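Local structure of aldehyde Dehydrogenase (Burkholderia cenocepacia, 4O6R) at the interface of chains A and B and the interface of chains A and C. The protein probably oxidises aldehydes to carboxylic acids with NAD+ or NADP+ as cofactor, as a member of the aldehyde dehydrogenase family. Numbering follows the deposited sequence. Chains: chain A/B/C, Aldehyde Dehydrogenase.

Contact 1: the interface of chains A and B. Residues chain A 485-487; chain B 428, 432, 436.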
loop_
_atom_site.group_PDB
_atom_site.type_symbol
_atom_site.label_atom_id
_atom_site.label_comp_id
_atom_site.label_asym_id
_atom_site.label_seq_id
_atom_site.Cartn_x
_atom_site.Cartn_y
_atom_site.Cartn_z
ATOM N N ASN A 485 -22.236 -7.980 -8.806
ATOM C CA ASN A 485 -22.595 -9.383 -8.761
ATOM C C ASN A 485 -22.502 -9.997 -10.154
ATOM O O ASN A 485 -23.452 -9.927 -10.918
ATOM C CB ASN A 485 -24.001 -9.546 -8.224
ATOM C CG ASN A 485 -24.371 -11.003 -8.057
ATOM O OD1 ASN A 485 -23.574 -11.882 -8.360
ATOM N ND2 ASN A 485 -25.590 -11.258 -7.593
ATOM N N VAL A 486 -21.365 -10.603 -10.463
ATOM C CA VAL A 486 -21.089 -11.150 -11.798
ATOM C C VAL A 486 -21.677 -12.555 -11.879
ATOM O O VAL A 486 -22.443 -12.865 -12.795
ATOM C CB VAL A 486 -19.584 -11.202 -12.076
ATOM C CG1 VAL A 486 -19.295 -11.870 -13.411
ATOM C CG2 VAL A 486 -18.960 -9.802 -11.998
ATOM N N ASP A 487 -21.316 -13.395 -10.911
ATOM C CA ASP A 487 -21.798 -14.785 -10.837
ATOM C C ASP A 487 -22.044 -15.274 -9.417
ATOM O O ASP A 487 -21.801 -16.457 -9.102
ATOM C CB ASP A 487 -20.762 -15.709 -11.467
ATOM C CG ASP A 487 -20.829 -15.704 -12.942
ATOM O OD1 ASP A 487 -21.922 -15.976 -13.482
ATOM O OD2 ASP A 487 -19.786 -15.443 -13.574
ATOM N N SER B 428 -22.135 -8.706 -16.908
ATOM C CA SER B 428 -21.559 -9.927 -16.338
ATOM C C SER B 428 -20.535 -10.540 -17.276
ATOM O O SER B 428 -19.453 -10.911 -16.843
ATOM C CB SER B 428 -22.647 -10.955 -16.002
ATOM O OG SER B 428 -23.557 -10.381 -15.083
ATOM N N ARG B 432 -16.589 -11.400 -16.417
ATOM C CA ARG B 432 -16.328 -12.828 -16.351
ATOM C C ARG B 432 -15.277 -13.204 -17.409
ATOM O O ARG B 432 -14.311 -13.884 -17.101
ATOM C CB ARG B 432 -17.636 -13.582 -16.573
ATOM C CG ARG B 432 -17.546 -15.085 -16.494
ATOM C CD ARG B 432 -18.826 -15.707 -17.054
ATOM N NE ARG B 432 -20.011 -15.289 -16.317
ATOM C CZ ARG B 432 -21.088 -14.715 -16.854
ATOM N NH1 ARG B 432 -21.176 -14.437 -18.166
ATOM N NH2 ARG B 432 -22.099 -14.392 -16.057
ATOM N N ARG B 436 -11.111 -14.644 -17.078
ATOM C CA ARG B 436 -10.800 -15.998 -17.587
ATOM C C ARG B 436 -9.845 -16.055 -18.768
ATOM O O ARG B 436 -9.299 -17.100 -19.070
ATOM C CB ARG B 436 -12.112 -16.691 -17.953
ATOM C CG ARG B 436 -12.926 -16.933 -16.704
ATOM C CD ARG B 436 -14.220 -17.654 -16.969
ATOM N NE ARG B 436 -15.003 -17.711 -15.728
ATOM C CZ ARG B 436 -16.177 -18.316 -15.599
ATOM N NH1 ARG B 436 -16.716 -18.948 -16.636
ATOM N NH2 ARG B 436 -16.810 -18.289 -14.432
HETATM O O HOH W 1 -24.185 -8.643 -13.190
#

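Contact 2: the interface of chains A and C. Residues chain A 431, 434, 442, 444; chain C 141, 482-484.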
loop_
_atom_site.group_PDB
_atom_site.type_symbol
_atom_site.label_atom_id
_atom_site.label_comp_id
_atom_site.label_asym_id
_atom_site.label_seq_id
_atom_site.Cartn_x
_atom_site.Cartn_y
_atom_site.Cartn_z
ATOM N N HIS A 431 15.534 5.054 19.867
ATOM C CA HIS A 431 14.312 4.466 19.358
ATOM C C HIS A 431 13.280 4.254 20.466
ATOM O O HIS A 431 12.078 4.389 20.231
ATOM C CB HIS A 431 14.586 3.157 18.612
ATOM C CG HIS A 431 15.437 3.341 17.401
ATOM N ND1 HIS A 431 14.977 3.936 16.241
ATOM C CD2 HIS A 431 16.737 3.058 17.186
ATOM C CE1 HIS A 431 15.956 3.995 15.363
ATOM N NE2 HIS A 431 17.035 3.478 15.918
ATOM N N ALA A 434 11.829 7.648 21.310
ATOM C CA ALA A 434 10.940 8.105 20.211
ATOM C C ALA A 434 9.557 7.430 20.290
ATOM O O ALA A 434 8.526 8.065 20.027
ATOM C CB ALA A 434 11.581 7.905 18.843
ATOM N N CYS A 442 8.859 12.903 15.987
ATOM C CA CYS A 442 10.012 12.895 16.882
ATOM C C CYS A 442 11.290 12.961 16.050
ATOM O O CYS A 442 11.524 12.114 15.202
ATOM C CB CYS A 442 10.026 11.646 17.764
ATOM S SG CYS A 442 11.359 11.693 18.975
ATOM N N ILE A 444 15.366 12.959 15.927
ATOM C CA ILE A 444 16.537 12.487 16.662
ATOM C C ILE A 444 17.789 13.068 16.020
ATOM O O ILE A 444 18.048 12.829 14.836
ATOM C CB ILE A 444 16.636 10.963 16.700
ATOM C CG1 ILE A 444 15.370 10.390 17.319
ATOM C CG2 ILE A 444 17.858 10.553 17.508
ATOM C CD1 ILE A 444 15.140 8.923 17.019
ATOM N N TYR C 141 11.020 6.853 9.557
ATOM C CA TYR C 141 10.065 5.761 9.584
ATOM C C TYR C 141 8.802 6.195 10.304
ATOM O O TYR C 141 8.855 6.988 11.250
ATOM C CB TYR C 141 10.654 4.491 10.229
ATOM C CG TYR C 141 11.084 4.561 11.682
ATOM C CD1 TYR C 141 12.363 4.970 12.033
ATOM C CD2 TYR C 141 10.226 4.169 12.704
ATOM C CE1 TYR C 141 12.771 5.008 13.335
ATOM C CE2 TYR C 141 10.642 4.175 14.031
ATOM C CZ TYR C 141 11.914 4.585 14.350
ATOM O OH TYR C 141 12.328 4.614 15.682
ATOM N N VAL C 482 9.119 9.237 12.955
ATOM C CA VAL C 482 10.392 9.332 13.660
ATOM C C VAL C 482 11.468 9.610 12.648
ATOM O O VAL C 482 11.546 8.946 11.598
ATOM C CB VAL C 482 10.695 8.022 14.427
ATOM C CG1 VAL C 482 12.013 8.101 15.149
ATOM C CG2 VAL C 482 9.579 7.725 15.420
ATOM N N TRP C 483 12.307 10.608 12.947
ATOM C CA TRP C 483 13.409 10.978 12.059
ATOM C C TRP C 483 14.712 10.720 12.768
ATOM O O TRP C 483 14.865 11.098 13.926
ATOM C CB TRP C 483 13.380 12.452 11.705
ATOM C CG TRP C 483 12.252 12.925 10.882
ATOM C CD1 TRP C 483 10.951 13.072 11.261
ATOM C CD2 TRP C 483 12.343 13.439 9.560
ATOM N NE1 TRP C 483 10.215 13.607 10.226
ATOM C CE2 TRP C 483 11.056 13.859 9.178
ATOM C CE3 TRP C 483 13.395 13.590 8.659
ATOM C CZ2 TRP C 483 10.787 14.392 7.914
ATOM C CZ3 TRP C 483 13.136 14.132 7.417
ATOM C CH2 TRP C 483 11.841 14.507 7.049
ATOM N N VAL C 484 15.637 10.057 12.090
ATOM C CA VAL C 484 17.001 9.908 12.599
ATOM C C VAL C 484 17.921 10.651 11.665
ATOM O O VAL C 484 18.011 10.322 10.485
ATOM C CB VAL C 484 17.487 8.455 12.665
ATOM C CG1 VAL C 484 18.828 8.388 13.373
ATOM C CG2 VAL C 484 16.471 7.578 13.382
HETATM O O HOH W 2 10.913 3.894 17.777
#

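Contact 1: the interface of chains A and B
A:Asp487 and B:Arg432 form the charged centre of this patch, a salt bridge in which the guanidinium offers its NE side to the carboxylate. NE of B:Arg432 lies 2.8 Å from OD2 of A:Asp487 in a nearly straight bond (168°); OD2 sits almost in the guanidinium plane and receives the N-H on its syn lone pair. NH2 of B:Arg432 reaches OD1 of A:Asp487 at 3.0 Å, also on the syn side but clearly above the carboxylate plane. The two flat groups are turned 39° apart, and the second bond is the less straight, its acceptor tilted out of the guanidinium plane. A bend at chi3 (-60°) folds the arginine tip so that this side of the guanidinium meets the acid. Arginine suits the place because its paired N-H groups can serve both oxygens and fix the rotation of the carboxylate. B:Arg436, whose guanidinium has CG of B:Arg432 over one face, brings NH2 to 4.2 Å from OD2 of A:Asp487; not in contact, it may still add favourable charge.

Apolar packing is slight. CG1 of A:Val486, anti to its backbone N, rests 4.0 Å from CB of B:Arg432, a compact branch against the aliphatic root of a long polar side chain.

Water completes the patch. The hydroxyl OG of B:Ser428 is 2.6 Å from water 1, which in turn lies 2.7 Å from the backbone O of A:Asn485; a small hydroxyl fits this bridge to the end of strand 477-485.

Together these contacts tie the end of that strand and the residues after it to helix 427-436 of the neighbouring subunit, and probably help hold the two-fold A-B pair together.

Contact 2: the interface of chains A and C
A:His431 carries its imidazole beside the backbone N (chi1 -63°), and with chi2 at -72° its ND1 is aimed at the tyrosine of the other chain. C:Tyr141 takes the crowded position between its own N and carbonyl carbon (chi1 62°), sending the phenol across to the helix. There OH of C:Tyr141 and ND1 of A:His431 share a hydrogen bond of 2.8 Å, almost straight; which of them donates is not decided, and both residue types can give or accept. CE1 of C:Tyr141 lies at the edge of the imidazole, in its plane, so the rings meet at their rims and do not stack. Water 2, at the edge of the phenol ring, is 2.6 Å from OH of C:Tyr141 and also bonds to the backbone O of A:His431, giving the hydroxyl a second polar partner.

Next to this pair, CG1 of C:Val482 lies 3.7 Å from CB of A:Ala434 and equally near CD1 of A:Ile444. The short alanine lets the helix come close, while the long isoleucine arm reaches the branched valine. CB of C:Val482 also covers one face of the C:Tyr141 ring near its rim, a second-shell support for the phenol.

Backbone bonds join the chains: N of C:Trp483 to O of A:Cys442 at 2.8 Å, and N of A:Ile444 to O of C:Trp483 at 2.8 Å. A:Ile444, C:Val482 and C:Val484 are beta-branched, a type common in extended strands.

Strand 441-444 of chain A thus runs parallel to strand 477-485 of chain C, extending a beta-sheet across the subunit boundary, with helix 427-436 packed against it and strand 138-146 of chain C supplying the tyrosine.

About 48 Å separates the C-alpha centres of contact 1 and contact 2, yet both draw on helix 427-436 and on strand 477-485 or the residues just beyond its end. In contact 1 chain A gives the strand end and chain B the helix; in contact 2 chain A gives the helix and chain C the strand. Each interface is two-fold symmetric, so chain A offers both elements to each neighbour. Residues 428, 432 and 436 of the helix serve contact 1, whereas 431 and 434 serve contact 2. Such linkage of one subunit to two partners is consistent with the four-copy deposited assembly being a tetramer.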